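Local coordinates for protein peptidase, C14 family (Geobacter sulfurreducens PCA, PDB 3BIJ) that probably acts as a cysteine-type endopeptidase of the caspase-like C14 family, although its function has not been established, at residues L195-Q209 with Q255-F269. Residues are numbered along the deposited sequence; the frame is centred on the assembly and turned at random.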
loop_
_atom_site.group_PDB
_atom_site.type_symbol
_atom_site.label_atom_id
_atom_site.label_comp_id
_atom_site.label_asym_id
_atom_site.label_seq_id
_atom_site.Cartn_x
_atom_site.Cartn_y
_atom_site.Cartn_z
ATOM N N LEU A 195 -12.488 6.607 39.994
ATOM C CA LEU A 195 -12.599 8.018 39.640
ATOM C C LEU A 195 -14.022 8.564 39.716
ATOM O O LEU A 195 -14.225 9.780 39.752
ATOM C CB LEU A 195 -12.038 8.275 38.239
ATOM C CG LEU A 195 -10.576 8.708 38.132
ATOM C CD1 LEU A 195 -10.239 8.935 36.660
ATOM C CD2 LEU A 195 -10.335 9.994 38.924
ATOM N N ALA A 196 -15.008 7.676 39.739
ATOM C CA ALA A 196 -16.399 8.113 39.816
ATOM C C ALA A 196 -16.846 8.296 41.260
ATOM O O ALA A 196 -18.037 8.441 41.536
ATOM C CB ALA A 196 -17.306 7.107 39.116
ATOM N N ASP A 197 -15.888 8.286 42.179
ATOM C CA ASP A 197 -16.198 8.452 43.593
ATOM C C ASP A 197 -15.555 9.682 44.216
ATOM O O ASP A 197 -16.007 10.167 45.254
ATOM C CB ASP A 197 -15.773 7.207 44.372
ATOM C CG ASP A 197 -16.722 6.048 44.163
ATOM O OD1 ASP A 197 -16.478 4.959 44.742
ATOM O OD2 ASP A 197 -17.718 6.234 43.420
ATOM N N VAL A 198 -14.493 10.171 43.590
ATOM C CA VAL A 198 -13.792 11.346 44.075
ATOM C C VAL A 198 -14.769 12.498 44.254
ATOM O O VAL A 198 -15.732 12.623 43.502
ATOM C CB VAL A 198 -12.707 11.760 43.089
ATOM C CG1 VAL A 198 -12.037 13.050 43.556
ATOM C CG2 VAL A 198 -11.702 10.636 42.960
ATOM N N LYS A 199 -14.526 13.336 45.251
ATOM C CA LYS A 199 -15.409 14.464 45.507
ATOM C C LYS A 199 -15.355 15.512 44.408
ATOM O O LYS A 199 -16.385 16.072 44.021
ATOM C CB LYS A 199 -15.055 15.113 46.845
ATOM C CG LYS A 199 -13.715 14.670 47.405
ATOM C CD LYS A 199 -13.277 15.533 48.586
ATOM C CE LYS A 199 -14.283 15.494 49.733
ATOM N NZ LYS A 199 -14.519 14.101 50.228
ATOM N N ALA A 200 -14.156 15.772 43.901
ATOM C CA ALA A 200 -13.977 16.779 42.858
ATOM C C ALA A 200 -14.583 16.380 41.506
ATOM O O ALA A 200 -14.827 15.203 41.254
ATOM C CB ALA A 200 -12.500 17.077 42.703
ATOM N N SER A 201 -14.847 17.363 40.645
ATOM C CA SER A 201 -15.407 17.086 39.318
ATOM C C SER A 201 -14.279 16.897 38.314
ATOM O O SER A 201 -13.616 17.863 37.938
ATOM C CB SER A 201 -16.285 18.244 38.831
ATOM O OG SER A 201 -17.381 18.472 39.688
ATOM N N ILE A 202 -14.076 15.664 37.865
ATOM C CA ILE A 202 -13.013 15.379 36.911
ATOM C C ILE A 202 -13.492 15.401 35.451
ATOM O O ILE A 202 -14.542 14.855 35.112
ATOM C CB ILE A 202 -12.375 13.992 37.174
ATOM C CG1 ILE A 202 -12.171 13.758 38.681
ATOM C CG2 ILE A 202 -11.022 13.913 36.467
ATOM C CD1 ILE A 202 -11.110 14.642 39.324
ATOM N N LEU A 203 -12.716 16.059 34.597
ATOM C CA LEU A 203 -12.999 16.129 33.172
ATOM C C LEU A 203 -11.656 15.793 32.555
ATOM O O LEU A 203 -10.748 16.630 32.490
ATOM C CB LEU A 203 -13.455 17.528 32.741
ATOM C CG LEU A 203 -13.510 17.807 31.230
ATOM C CD1 LEU A 203 -14.176 16.673 30.532
ATOM C CD2 LEU A 203 -14.235 19.110 30.943
ATOM N N LEU A 204 -11.534 14.541 32.130
ATOM C CA LEU A 204 -10.308 14.023 31.546
ATOM C C LEU A 204 -10.428 13.949 30.027
ATOM O O LEU A 204 -11.277 13.230 29.506
ATOM C CB LEU A 204 -10.068 12.636 32.124
ATOM C CG LEU A 204 -8.662 12.218 32.537
ATOM C CD1 LEU A 204 -8.777 11.074 33.533
ATOM C CD2 LEU A 204 -7.831 11.833 31.316
ATOM N N ILE A 205 -9.584 14.703 29.326
ATOM C CA ILE A 205 -9.570 14.713 27.866
ATOM C C ILE A 205 -8.220 14.167 27.436
ATOM O O ILE A 205 -7.195 14.829 27.606
ATOM C CB ILE A 205 -9.733 16.143 27.300
ATOM C CG1 ILE A 205 -11.136 16.682 27.608
ATOM C CG2 ILE A 205 -9.493 16.146 25.810
ATOM C CD1 ILE A 205 -11.364 18.144 27.229
ATOM N N SER A 206 -8.217 12.952 26.894
ATOM C CA SER A 206 -6.980 12.318 26.444
ATOM C C SER A 206 -6.804 12.413 24.929
ATOM O O SER A 206 -7.762 12.657 24.190
ATOM C CB SER A 206 -6.963 10.855 26.868
ATOM O OG SER A 206 -8.085 10.174 26.329
ATOM N N GLY A 207 -5.576 12.188 24.469
ATOM C CA GLY A 207 -5.285 12.275 23.049
ATOM C C GLY A 207 -5.868 11.187 22.166
ATOM O O GLY A 207 -6.001 11.358 20.951
ATOM N N CYS A 208 -6.217 10.052 22.753
ATOM C CA CYS A 208 -6.772 8.970 21.948
ATOM C C CYS A 208 -7.612 7.987 22.763
ATOM O O CYS A 208 -7.717 8.106 23.984
ATOM C CB CYS A 208 -5.630 8.221 21.251
ATOM S SG CYS A 208 -4.542 7.301 22.380
ATOM N N GLN A 209 -8.204 7.015 22.066
ATOM C CA GLN A 209 -9.030 5.982 22.688
ATOM C C GLN A 209 -8.115 4.865 23.198
ATOM O O GLN A 209 -6.950 4.769 22.789
ATOM C CB GLN A 209 -10.019 5.385 21.679
ATOM C CG GLN A 209 -10.926 6.391 20.993
ATOM C CD GLN A 209 -11.867 7.087 21.940
ATOM O OE1 GLN A 209 -12.210 8.242 21.731
ATOM N NE2 GLN A 209 -12.311 6.383 22.977
ATOM N N GLN A 255 -6.944 8.089 15.432
ATOM C CA GLN A 255 -6.609 8.820 16.653
ATOM C C GLN A 255 -7.739 9.776 17.029
ATOM O O GLN A 255 -7.882 10.846 16.438
ATOM C CB GLN A 255 -5.313 9.631 16.516
ATOM C CG GLN A 255 -4.817 10.050 17.898
ATOM C CD GLN A 255 -3.533 10.861 17.910
ATOM O OE1 GLN A 255 -2.694 10.743 17.027
ATOM N NE2 GLN A 255 -3.369 11.665 18.939
ATOM N N THR A 256 -8.538 9.388 18.017
ATOM C CA THR A 256 -9.665 10.206 18.451
ATOM C C THR A 256 -9.540 10.536 19.925
ATOM O O THR A 256 -9.571 9.638 20.764
ATOM C CB THR A 256 -11.022 9.475 18.259
ATOM O OG1 THR A 256 -11.117 8.967 16.924
ATOM C CG2 THR A 256 -12.183 10.434 18.512
ATOM N N PRO A 257 -9.372 11.828 20.262
ATOM C CA PRO A 257 -9.258 12.173 21.682
ATOM C C PRO A 257 -10.568 11.844 22.383
ATOM O O PRO A 257 -11.643 11.915 21.780
ATOM C CB PRO A 257 -8.918 13.669 21.656
ATOM C CG PRO A 257 -9.401 14.133 20.313
ATOM C CD PRO A 257 -9.045 12.986 19.411
ATOM N N ASN A 258 -10.465 11.461 23.651
ATOM C CA ASN A 258 -11.626 11.082 24.436
ATOM C C ASN A 258 -12.064 12.126 25.462
ATOM O O ASN A 258 -11.250 12.870 26.017
ATOM C CB ASN A 258 -11.337 9.774 25.155
ATOM C CG ASN A 258 -12.589 9.035 25.536
ATOM O OD1 ASN A 258 -12.652 8.425 26.599
ATOM N ND2 ASN A 258 -13.598 9.073 24.666
ATOM N N PHE A 259 -13.366 12.146 25.716
ATOM C CA PHE A 259 -13.979 13.063 26.661
ATOM C C PHE A 259 -14.584 12.228 27.803
ATOM O O PHE A 259 -15.698 11.717 27.693
ATOM C CB PHE A 259 -15.051 13.875 25.922
ATOM C CG PHE A 259 -15.604 15.033 26.707
ATOM C CD1 PHE A 259 -16.614 14.843 27.640
ATOM C CD2 PHE A 259 -15.116 16.318 26.504
ATOM C CE1 PHE A 259 -17.129 15.915 28.358
ATOM C CE2 PHE A 259 -15.625 17.387 27.217
ATOM C CZ PHE A 259 -16.632 17.183 28.142
ATOM N N PHE A 260 -13.837 12.106 28.897
ATOM C CA PHE A 260 -14.243 11.320 30.060
ATOM C C PHE A 260 -14.489 12.178 31.309
ATOM O O PHE A 260 -13.655 13.014 31.665
ATOM C CB PHE A 260 -13.149 10.301 30.360
ATOM C CG PHE A 260 -13.532 9.284 31.383
ATOM C CD1 PHE A 260 -14.515 8.341 31.099
ATOM C CD2 PHE A 260 -12.905 9.255 32.625
ATOM C CE1 PHE A 260 -14.876 7.372 32.038
ATOM C CE2 PHE A 260 -13.254 8.291 33.579
ATOM C CZ PHE A 260 -14.245 7.344 33.283
ATOM N N THR A 261 -15.626 11.962 31.974
ATOM C CA THR A 261 -15.962 12.700 33.191
ATOM C C THR A 261 -16.049 11.735 34.367
ATOM O O THR A 261 -16.563 10.635 34.229
ATOM C CB THR A 261 -17.320 13.417 33.089
ATOM O OG1 THR A 261 -18.357 12.450 32.896
ATOM C CG2 THR A 261 -17.327 14.409 31.940
ATOM N N ALA A 262 -15.542 12.148 35.523
ATOM C CA ALA A 262 -15.589 11.306 36.706
ATOM C C ALA A 262 -15.864 12.163 37.938
ATOM O O ALA A 262 -15.935 13.389 37.842
ATOM C CB ALA A 262 -14.281 10.559 36.860
ATOM N N GLY A 263 -16.026 11.522 39.094
ATOM C CA GLY A 263 -16.287 12.267 40.315
ATOM C C GLY A 263 -17.681 12.863 40.374
ATOM O O GLY A 263 -18.594 12.407 39.683
ATOM N N THR A 264 -17.853 13.885 41.204
ATOM C CA THR A 264 -19.153 14.520 41.341
ATOM C C THR A 264 -19.522 15.303 40.086
ATOM O O THR A 264 -18.833 16.245 39.705
ATOM C CB THR A 264 -19.187 15.458 42.561
ATOM O OG1 THR A 264 -18.842 14.712 43.734
ATOM C CG2 THR A 264 -20.580 16.049 42.743
ATOM N N PRO A 265 -20.618 14.912 39.417
ATOM C CA PRO A 265 -21.048 15.606 38.198
ATOM C C PRO A 265 -21.199 17.118 38.396
ATOM O O PRO A 265 -21.646 17.575 39.452
ATOM C CB PRO A 265 -22.371 14.918 37.855
ATOM C CG PRO A 265 -22.874 14.455 39.178
ATOM C CD PRO A 265 -21.613 13.908 39.824
ATOM N N ASP A 266 -20.818 17.883 37.379
ATOM C CA ASP A 266 -20.902 19.332 37.429
ATOM C C ASP A 266 -21.229 19.844 36.034
ATOM O O ASP A 266 -20.338 20.239 35.277
ATOM C CB ASP A 266 -19.570 19.926 37.890
ATOM C CG ASP A 266 -19.658 21.420 38.170
ATOM O OD1 ASP A 266 -20.470 22.104 37.523
ATOM O OD2 ASP A 266 -18.904 21.916 39.032
ATOM N N PRO A 267 -22.519 19.849 35.673
ATOM C CA PRO A 267 -22.933 20.321 34.351
ATOM C C PRO A 267 -22.529 21.761 34.066
ATOM O O PRO A 267 -22.313 22.130 32.912
ATOM C CB PRO A 267 -24.450 20.122 34.376
ATOM C CG PRO A 267 -24.779 20.319 35.817
ATOM C CD PRO A 267 -23.691 19.535 36.507
ATOM N N ALA A 268 -22.414 22.576 35.107
ATOM C CA ALA A 268 -22.022 23.969 34.905
ATOM C C ALA A 268 -20.577 24.038 34.424
ATOM O O ALA A 268 -20.220 24.891 33.611
ATOM C CB ALA A 268 -22.184 24.762 36.197
ATOM N N PHE A 269 -19.755 23.125 34.936
ATOM C CA PHE A 269 -18.340 23.053 34.582
ATOM C C PHE A 269 -18.148 22.625 33.118
ATOM O O PHE A 269 -17.393 23.255 32.373
ATOM C CB PHE A 269 -17.626 22.087 35.543
ATOM C CG PHE A 269 -16.203 21.791 35.175
ATOM C CD1 PHE A 269 -15.360 22.797 34.723
ATOM C CD2 PHE A 269 -15.700 20.496 35.296
ATOM C CE1 PHE A 269 -14.033 22.517 34.395
ATOM C CE2 PHE A 269 -14.378 20.204 34.974
ATOM C CZ PHE A 269 -13.542 21.213 34.521
#
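Leu203 lays its CD1 methyl over one face of the Phe259 ring, 3.7 Å from CD1 to the ring centroid and displaced toward the rim, a CH-pi contact. The two belong to neighbouring antiparallel strands, 201-206 and 258-263, of the mixed sheet of this caspase-like alpha/beta fold; strand 127-133 pairs in parallel with the other side of 201-206. A chi1 of 168° turns CG of Leu203 away from the backbone N and carries CD1 to Phe259; CB of Leu203, fixed by the backbone, meets CE2 of Phe269 at 3.6 Å. Ile205 reaches the same Phe259 ring through CG1, and helix 240-250 packs on this face, Tyr240 touching Leu203 and Phe269. On the other face of the sheet Leu204 CB lies at the edge of the Phe260 ring, and Ala262 CB packs against Leu195 CB at 3.5 Å. Paired backbone bonds join Ile202 with Ala262, Leu204 with Phe260 and Ser206 with Asn258; Leu204 N to Phe260 O, at 2.7 Å, runs nearly straight onto the carbonyl. Beyond Ser206 the chains stay close: Cys208 CA-H points at Thr256 O, and Gln209 bends at chi2 (-65°) to bring its amide beside Asn258, the two amide planes 76° apart. An alanine in place of Gln209 would probably open a gap beside Thr256 and leave the Asn258 amide freer to turn. Gln209, Thr256 and Asn258 also face a second subunit, where Asn211 of that subunit hydrogen-bonds Thr256. At the far end Gly263 has a positive phi and sits where a side chain would clash with Ala200 O. Next to it, Thr264 OG1 donates to Lys199 O at 2.8 Å, while Ser201 OG donates a hydrogen bond to Thr264 O at 2.7 Å.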